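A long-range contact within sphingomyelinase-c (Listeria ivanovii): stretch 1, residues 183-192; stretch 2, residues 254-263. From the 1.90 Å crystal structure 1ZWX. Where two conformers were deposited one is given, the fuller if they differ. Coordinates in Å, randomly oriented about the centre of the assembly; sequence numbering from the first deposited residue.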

# COMPACT_ATOMS: atom_id res chain seq x y z
N ASN A 183 -12.24 16.58 9.94
CA ASN A 183 -13.67 16.84 10.14
C ASN A 183 -14.49 16.41 8.93
O ASN A 183 -15.31 17.17 8.43
CB ASN A 183 -13.93 18.34 10.39
CG ASN A 183 -13.40 18.82 11.72
OD1 ASN A 183 -13.44 18.10 12.73
ND2 ASN A 183 -12.94 20.07 11.75
N ILE A 184 -14.25 15.20 8.46
CA ILE A 184 -14.98 14.66 7.33
C ILE A 184 -16.38 14.28 7.82
O ILE A 184 -16.50 13.59 8.84
CB ILE A 184 -14.25 13.45 6.73
CG1 ILE A 184 -12.85 13.86 6.26
CG2 ILE A 184 -15.09 12.78 5.66
CD1 ILE A 184 -11.90 12.67 6.02
N PRO A 185 -17.44 14.75 7.10
CA PRO A 185 -18.81 14.39 7.47
C PRO A 185 -19.01 12.91 7.65
O PRO A 185 -18.49 12.11 6.86
CB PRO A 185 -19.64 14.90 6.27
CG PRO A 185 -18.87 16.08 5.77
CD PRO A 185 -17.40 15.66 5.93
N LYS A 186 -19.77 12.53 8.68
CA LYS A 186 -19.94 11.13 9.03
C LYS A 186 -20.69 10.34 7.99
O LYS A 186 -20.59 9.12 7.96
CB LYS A 186 -20.61 11.01 10.41
CG LYS A 186 -19.90 11.83 11.48
CD LYS A 186 -18.45 11.37 11.64
CE LYS A 186 -17.88 11.73 13.00
NZ LYS A 186 -16.70 10.88 13.31
N ASP A 187 -21.48 11.03 7.16
CA ASP A 187 -22.21 10.32 6.12
C ASP A 187 -21.32 10.08 4.88
O ASP A 187 -21.79 9.55 3.89
CB ASP A 187 -23.53 11.02 5.72
CG ASP A 187 -23.34 12.47 5.32
OD1 ASP A 187 -22.21 12.89 4.98
OD2 ASP A 187 -24.34 13.22 5.31
N GLU A 188 -20.03 10.40 4.98
CA GLU A 188 -19.08 10.07 3.91
C GLU A 188 -18.10 8.95 4.30
O GLU A 188 -17.67 8.89 5.46
CB GLU A 188 -18.34 11.34 3.49
CG GLU A 188 -19.28 12.35 2.87
CD GLU A 188 -18.63 13.66 2.50
OE1 GLU A 188 -19.41 14.61 2.29
OE2 GLU A 188 -17.38 13.79 2.38
N ILE A 189 -17.74 8.09 3.35
CA ILE A 189 -16.93 6.92 3.65
C ILE A 189 -15.42 7.24 3.59
O ILE A 189 -14.96 8.02 2.76
CB ILE A 189 -17.28 5.75 2.72
CG1 ILE A 189 -16.61 4.43 3.18
CG2 ILE A 189 -16.96 6.11 1.22
CD1 ILE A 189 -17.22 3.12 2.65
N ILE A 190 -14.66 6.63 4.53
CA ILE A 190 -13.20 6.73 4.57
C ILE A 190 -12.63 5.31 4.52
O ILE A 190 -13.04 4.42 5.30
CB ILE A 190 -12.69 7.45 5.83
CG1 ILE A 190 -13.39 8.79 6.03
CG2 ILE A 190 -11.13 7.61 5.79
CD1 ILE A 190 -13.01 9.49 7.32
N PHE A 191 -11.69 5.12 3.59
CA PHE A 191 -10.95 3.87 3.47
C PHE A 191 -9.50 4.14 3.90
O PHE A 191 -8.96 5.25 3.71
CB PHE A 191 -10.93 3.37 2.04
CG PHE A 191 -12.27 3.06 1.44
CD1 PHE A 191 -12.95 4.02 0.69
CD2 PHE A 191 -12.83 1.79 1.58
CE1 PHE A 191 -14.19 3.73 0.10
CE2 PHE A 191 -14.07 1.48 0.99
CZ PHE A 191 -14.73 2.46 0.23
N ILE A 192 -8.90 3.13 4.51
CA ILE A 192 -7.49 3.22 4.95
C ILE A 192 -6.89 1.91 4.47
O ILE A 192 -7.31 0.84 4.87
CB ILE A 192 -7.32 3.37 6.50
CG1 ILE A 192 -8.04 4.60 7.06
CG2 ILE A 192 -5.79 3.47 6.87
CD1 ILE A 192 -8.16 4.55 8.64
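Stretch 2 (254-263) NGHARPHSWH

Two segments far apart in sequence often pack around one buried side chain, with smaller contacts beyond it, and this contact in sphingomyelinase-c is a compact example. Stretch 1 leaves a helix at Asn183, turns, and runs into a strand that continues past Ile192; stretch 2 is mostly extended loop, becoming strand at Trp262. The two advance in the same general sense, Lys186 lying beside His256 (CA to CA 4.3 Å) and Ile189 beside Ala257 (CA to CA 4.4 Å).

The wrapping begins at Ile184, whose carbonyl O accepts a hydrogen bond from His256 NE2 at 2.9 Å. A water accepts a hydrogen bond from Ile184 N at 2.9 Å. Pro185 opens a type I turn, closed by Glu188 N to Pro185 O at 3.0 Å, and its O also lies at the edge of the imidazole, 3.3 Å from His256 CD2. Lys186 then sets its CD over one ring face, 3.9 Å from the centroid of the His256 ring, while Lys186 O meets His256 CA at 3.4 Å in a CA-H...O contact.

At the end of the turn, Glu188 O accepts a hydrogen bond from Ala257 N at 3.2 Å, fixing the two backbones together. Ile189 next packs along the following residues, its CB 4.2 Å from Ala257 CB and its CD1 3.7 Å from Pro259 CD. Ile190 covers the opposite face of the imidazole, its CD1 3.4 Å from the His256 ring centroid and almost on the ring normal; a water links Ile190 N to Ala257 O. Finally Phe191 reaches Trp262, CE2 to CH2 at 3.3 Å, the rings meeting obliquely with planes at 48°. Ile192 continues the strand beyond the contact.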

# COMPACT_ATOMS: atom_id res chain seq x y z
N ASN A 254 -14.56 3.28 11.04
CA ASN A 254 -15.83 2.97 11.74
C ASN A 254 -16.69 4.17 12.11
O ASN A 254 -17.89 4.02 12.31
CB ASN A 254 -15.61 2.09 13.00
CG ASN A 254 -15.39 0.61 12.65
OD1 ASN A 254 -15.77 0.12 11.59
ND2 ASN A 254 -14.76 -0.12 13.57
N GLY A 255 -16.10 5.35 12.22
CA GLY A 255 -16.90 6.50 12.61
C GLY A 255 -17.64 7.17 11.44
O GLY A 255 -18.37 8.14 11.62
N HIS A 256 -17.44 6.64 10.23
CA HIS A 256 -17.97 7.26 9.02
C HIS A 256 -18.79 6.25 8.25
O HIS A 256 -19.00 5.12 8.72
CB HIS A 256 -16.83 7.84 8.20
CG HIS A 256 -16.19 9.02 8.85
ND1 HIS A 256 -15.40 8.90 9.96
CD2 HIS A 256 -16.26 10.33 8.57
CE1 HIS A 256 -14.98 10.09 10.33
NE2 HIS A 256 -15.48 10.98 9.50
N ALA A 257 -19.26 6.62 7.06
CA ALA A 257 -20.23 5.79 6.35
C ALA A 257 -19.69 4.42 6.01
O ALA A 257 -18.50 4.28 5.67
CB ALA A 257 -20.73 6.48 5.08
N ARG A 258 -20.57 3.42 6.05
CA ARG A 258 -20.18 2.04 5.83
C ARG A 258 -21.08 1.34 4.84
O ARG A 258 -22.26 1.65 4.78
CB ARG A 258 -20.16 1.27 7.18
CG ARG A 258 -18.99 1.73 8.11
CD ARG A 258 -18.83 0.93 9.40
NE ARG A 258 -19.16 1.69 10.59
CZ ARG A 258 -19.16 1.19 11.82
NH1 ARG A 258 -18.84 -0.08 12.02
NH2 ARG A 258 -19.46 1.96 12.86
N PRO A 259 -20.53 0.42 4.04
CA PRO A 259 -21.36 -0.49 3.24
C PRO A 259 -22.03 -1.57 4.08
O PRO A 259 -21.69 -1.73 5.26
CB PRO A 259 -20.34 -1.16 2.32
CG PRO A 259 -19.04 -1.10 3.08
CD PRO A 259 -19.08 0.20 3.83
N HIS A 260 -22.96 -2.31 3.48
CA HIS A 260 -23.61 -3.45 4.13
C HIS A 260 -22.58 -4.53 4.35
O HIS A 260 -22.60 -5.23 5.36
CB HIS A 260 -24.73 -4.00 3.24
CG HIS A 260 -25.93 -3.11 3.13
ND1 HIS A 260 -27.19 -3.49 3.54
CD2 HIS A 260 -26.06 -1.84 2.66
CE1 HIS A 260 -28.04 -2.50 3.33
NE2 HIS A 260 -27.38 -1.49 2.80
N SER A 261 -21.64 -4.64 3.42
CA SER A 261 -20.68 -5.71 3.39
C SER A 261 -19.37 -5.15 2.80
O SER A 261 -19.39 -4.59 1.72
CB SER A 261 -21.26 -6.78 2.47
OG SER A 261 -20.61 -8.01 2.63
N TRP A 262 -18.25 -5.27 3.52
CA TRP A 262 -16.90 -4.94 2.98
C TRP A 262 -15.95 -6.12 3.14
O TRP A 262 -15.89 -6.75 4.22
CB TRP A 262 -16.34 -3.71 3.67
CG TRP A 262 -14.97 -3.32 3.20
CD1 TRP A 262 -13.80 -3.46 3.90
CD2 TRP A 262 -14.62 -2.70 1.96
NE1 TRP A 262 -12.76 -2.95 3.18
CE2 TRP A 262 -13.22 -2.49 1.98
CE3 TRP A 262 -15.36 -2.30 0.83
CZ2 TRP A 262 -12.54 -1.92 0.90
CZ3 TRP A 262 -14.70 -1.72 -0.23
CH2 TRP A 262 -13.29 -1.53 -0.19
N HIS A 263 -15.26 -6.44 2.05
CA HIS A 263 -14.45 -7.65 1.93
C HIS A 263 -13.04 -7.27 1.47
O HIS A 263 -12.87 -6.20 0.90
CB HIS A 263 -15.07 -8.59 0.89
CG HIS A 263 -16.47 -9.01 1.24
ND1 HIS A 263 -16.73 -10.10 2.06
CD2 HIS A 263 -17.66 -8.46 0.95
CE1 HIS A 263 -18.03 -10.21 2.22
NE2 HIS A 263 -18.62 -9.23 1.56
O HOH W 1 -13.10 13.38 10.37
O HOH W 2 -16.16 5.14 6.68